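Local structure of Nrps/pks (Streptomyces albus, 4OPE) at residues V261-R266 with L366-Q371. The protein probably catalyses decarboxylative Claisen condensation as a ketosynthase domain of the hybrid NRPS/PKS, an "AT-less" type I system, of the oxazolomycin pathway. Sequence-based numbering, arbitrary orientation.
Sequences VLAVVR and LQFRHQ
Phe368 and Arg369, in the last turn of helix 356-370, pack on Leu262 and Ala263, around the start of strand 263-272 of the central mixed sheet in this thiolase-like ketosynthase fold. It is a small helix-on-sheet contact, burying 135 Å² in all, with the CA atoms of Leu262 and Arg369 7.5 Å apart. Phe368 reaches the strand with the rim of its ring: the methyl of Ala263 lies near the ring plane, with CB 4.0 Å from Phe368 CE2 and just as far from CD2. The backbone carbonyl of Leu262 comes to the same edge, its O 3.9 Å from Phe368 CD2, so this one edge of the ring meets both a methyl group and a peptide oxygen. The CB of Phe368 leaves the helix toward the strand, and CG, anti to the carbonyl carbon (chi1 -77°), carries the CD2–CE2 edge to Ala263.

The second touch lies closer to the surface. Arg369 starts out extended, CG anti to the backbone N (chi1 167°), then bends at chi3 (-53°), and the guanidinium group arrives beside Leu262. There Arg369 NH2 is 3.8 Å from Leu262 CD1, which sits at the edge of the planar group, a van der Waals approach to a methyl.

Leu262 and Ala263 also hydrogen-bond through the backbone to Ile11 of strand 9-17, and Val264 does so to Glu434 of strand 427-434, placing this end of the strand between two antiparallel neighbours. On the helix side, the Phe368 ring also meets Trp402, while Leu366 packs against Phe27 and Trp28 of helix 24-33.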
ATOM      1  N   VAL A 261      12.172 -12.579 -22.071  1.00 43.58           N
ATOM      2  CA  VAL A 261      11.766 -12.975 -20.721  1.00 40.42           C
ATOM      3  C   VAL A 261      12.990 -13.012 -19.786  1.00 40.81           C
ATOM      4  O   VAL A 261      13.963 -13.701 -20.037  1.00 43.90           O
ATOM      5  CB  VAL A 261      11.059 -14.330 -20.779  1.00 38.38           C
ATOM      6  CG1 VAL A 261      10.759 -14.841 -19.400  1.00 41.30           C
ATOM      7  CG2 VAL A 261       9.753 -14.186 -21.508  1.00 37.84           C
ATOM      8  N   LEU A 262      12.936 -12.273 -18.696  1.00 39.93           N
ATOM      9  CA  LEU A 262      14.078 -12.179 -17.788  1.00 38.36           C
ATOM     10  C   LEU A 262      14.090 -13.236 -16.713  1.00 39.91           C
ATOM     11  O   LEU A 262      15.151 -13.557 -16.157  1.00 41.18           O
ATOM     12  CB  LEU A 262      14.074 -10.811 -17.111  1.00 37.66           C
ATOM     13  CG  LEU A 262      14.818  -9.686 -17.843  1.00 37.49           C
ATOM     14  CD1 LEU A 262      14.716  -9.836 -19.329  1.00 40.45           C
ATOM     15  CD2 LEU A 262      14.305  -8.326 -17.480  1.00 36.97           C
ATOM     16  N   ALA A 263      12.907 -13.745 -16.379  1.00 39.32           N
ATOM     17  CA  ALA A 263      12.762 -14.707 -15.302  1.00 38.02           C
ATOM     18  C   ALA A 263      11.300 -15.098 -15.187  1.00 38.85           C
ATOM     19  O   ALA A 263      10.389 -14.319 -15.478  1.00 39.15           O
ATOM     20  CB  ALA A 263      13.240 -14.114 -13.980  1.00 37.20           C
ATOM     21  N   VAL A 264      11.089 -16.319 -14.745  1.00 38.36           N
ATOM     22  CA  VAL A 264       9.770 -16.793 -14.435  1.00 39.00           C
ATOM     23  C   VAL A 264       9.615 -16.656 -12.949  1.00 38.91           C
ATOM     24  O   VAL A 264      10.476 -17.137 -12.177  1.00 39.25           O
ATOM     25  CB  VAL A 264       9.646 -18.291 -14.768  1.00 40.83           C
ATOM     26  CG1 VAL A 264       8.296 -18.830 -14.344  1.00 41.05           C
ATOM     27  CG2 VAL A 264       9.897 -18.509 -16.243  1.00 40.96           C
ATOM     28  N   VAL A 265       8.509 -16.039 -12.545  1.00 38.20           N
ATOM     29  CA  VAL A 265       8.181 -15.912 -11.154  1.00 37.19           C
ATOM     30  C   VAL A 265       7.487 -17.171 -10.664  1.00 39.79           C
ATOM     31  O   VAL A 265       6.281 -17.298 -10.784  1.00 40.84           O
ATOM     32  CB  VAL A 265       7.283 -14.715 -10.956  1.00 37.63           C
ATOM     33  CG1 VAL A 265       6.867 -14.581  -9.473  1.00 38.10           C
ATOM     34  CG2 VAL A 265       8.049 -13.473 -11.422  1.00 37.28           C
ATOM     35  N   ARG A 266       8.262 -18.100 -10.121  1.00 40.29           N
ATOM     36  CA  ARG A 266       7.714 -19.383  -9.697  1.00 43.53           C
ATOM     37  C   ARG A 266       6.721 -19.257  -8.538  1.00 42.71           C
ATOM     38  O   ARG A 266       5.685 -19.892  -8.550  1.00 45.09           O
ATOM     39  CB  ARG A 266       8.846 -20.364  -9.360  1.00 47.26           C
ATOM     40  CG  ARG A 266       9.614 -20.892 -10.605  1.00 52.40           C
ATOM     41  CD  ARG A 266       9.015 -22.161 -11.220  1.00 56.16           C
ATOM     42  NE  ARG A 266       9.129 -23.326 -10.318  1.00 63.58           N
ATOM     43  CZ  ARG A 266      10.225 -24.088 -10.159  1.00 67.40           C
ATOM     44  NH1 ARG A 266      11.327 -23.846 -10.865  1.00 71.98           N
ATOM     45  NH2 ARG A 266      10.224 -25.111  -9.301  1.00 67.08           N
ATOM     46  N   LEU A 366      20.176  -9.895 -13.099  1.00 32.84           N
ATOM     47  CA  LEU A 366      21.451  -9.712 -13.778  1.00 34.75           C
ATOM     48  C   LEU A 366      22.286 -10.951 -13.642  1.00 33.22           C
ATOM     49  O   LEU A 366      22.971 -11.330 -14.557  1.00 32.16           O
ATOM     50  CB  LEU A 366      22.225  -8.505 -13.221  1.00 37.22           C
ATOM     51  CG  LEU A 366      21.502  -7.206 -13.565  1.00 39.58           C
ATOM     52  CD1 LEU A 366      21.909  -5.994 -12.726  1.00 39.24           C
ATOM     53  CD2 LEU A 366      21.667  -6.965 -15.072  1.00 41.02           C
ATOM     54  N   GLN A 367      22.225 -11.596 -12.501  1.00 34.14           N
ATOM     55  CA  GLN A 367      22.966 -12.845 -12.358  1.00 35.76           C
ATOM     56  C   GLN A 367      22.470 -13.868 -13.419  1.00 35.90           C
ATOM     57  O   GLN A 367      23.283 -14.471 -14.133  1.00 35.86           O
ATOM     58  CB  GLN A 367      22.920 -13.356 -10.910  1.00 33.84           C
ATOM     59  CG  GLN A 367      23.810 -12.524 -10.010  1.00 34.34           C
ATOM     60  CD  GLN A 367      24.001 -13.076  -8.594  1.00 34.95           C
ATOM     61  OE1 GLN A 367      24.966 -12.757  -7.912  1.00 36.35           O
ATOM     62  NE2 GLN A 367      23.093 -13.906  -8.158  1.00 37.07           N
ATOM     63  N   PHE A 368      21.153 -14.024 -13.542  1.00 35.12           N
ATOM     64  CA  PHE A 368      20.601 -14.918 -14.530  1.00 35.86           C
ATOM     65  C   PHE A 368      21.167 -14.553 -15.894  1.00 38.37           C
ATOM     66  O   PHE A 368      21.700 -15.432 -16.605  1.00 41.42           O
ATOM     67  CB  PHE A 368      19.089 -14.840 -14.579  1.00 34.59           C
ATOM     68  CG  PHE A 368      18.371 -15.568 -13.458  1.00 35.37           C
ATOM     69  CD1 PHE A 368      18.974 -16.550 -12.702  1.00 36.13           C
ATOM     70  CD2 PHE A 368      17.035 -15.280 -13.204  1.00 35.93           C
ATOM     71  CE1 PHE A 368      18.258 -17.216 -11.706  1.00 37.01           C
ATOM     72  CE2 PHE A 368      16.312 -15.945 -12.219  1.00 37.60           C
ATOM     73  CZ  PHE A 368      16.932 -16.922 -11.464  1.00 37.53           C
ATOM     74  N   ARG A 369      21.118 -13.271 -16.244  1.00 38.07           N
ATOM     75  CA  ARG A 369      21.495 -12.864 -17.589  1.00 40.77           C
ATOM     76  C   ARG A 369      22.970 -13.165 -17.902  1.00 41.91           C
ATOM     77  O   ARG A 369      23.274 -13.686 -18.952  1.00 38.70           O
ATOM     78  CB  ARG A 369      21.224 -11.387 -17.841  1.00 43.50           C
ATOM     79  CG  ARG A 369      21.918 -10.926 -19.119  1.00 49.10           C
ATOM     80  CD  ARG A 369      21.546  -9.528 -19.593  1.00 57.10           C
ATOM     81  NE  ARG A 369      20.089  -9.346 -19.714  1.00 67.91           N
ATOM     82  CZ  ARG A 369      19.453  -8.164 -19.782  1.00 75.05           C
ATOM     83  NH1 ARG A 369      20.124  -7.005 -19.753  1.00 76.43           N
ATOM     84  NH2 ARG A 369      18.124  -8.142 -19.872  1.00 80.86           N
ATOM     85  N   HIS A 370      23.873 -12.796 -16.998  1.00 41.62           N
ATOM     86  CA  HIS A 370      25.282 -13.010 -17.201  1.00 41.73           C
ATOM     87  C   HIS A 370      25.792 -14.335 -16.627  1.00 40.85           C
ATOM     88  O   HIS A 370      26.937 -14.655 -16.783  1.00 39.71           O
ATOM     89  CB  HIS A 370      26.069 -11.868 -16.567  1.00 44.41           C
ATOM     90  CG  HIS A 370      25.694 -10.526 -17.081  1.00 44.27           C
ATOM     91  ND1 HIS A 370      26.040 -10.095 -18.339  1.00 46.41           N
ATOM     92  CD2 HIS A 370      25.024  -9.506 -16.505  1.00 46.44           C
ATOM     93  CE1 HIS A 370      25.580  -8.871 -18.528  1.00 47.02           C
ATOM     94  NE2 HIS A 370      24.966  -8.486 -17.426  1.00 47.07           N
ATOM     95  N   GLN A 371      24.953 -15.098 -15.963  1.00 40.97           N
ATOM     96  CA  GLN A 371      25.342 -16.427 -15.496  1.00 42.08           C
ATOM     97  C   GLN A 371      26.584 -16.397 -14.614  1.00 41.77           C
ATOM     98  O   GLN A 371      27.483 -17.234 -14.731  1.00 41.03           O
ATOM     99  CB  GLN A 371      25.536 -17.357 -16.670  1.00 43.59           C
ATOM    100  CG  GLN A 371      24.287 -17.513 -17.498  1.00 46.77           C
ATOM    101  CD  GLN A 371      24.484 -18.450 -18.668  1.00 51.65           C
ATOM    102  OE1 GLN A 371      25.563 -18.548 -19.226  1.00 56.06           O
ATOM    103  NE2 GLN A 371      23.441 -19.143 -19.039  1.00 56.24           N
TER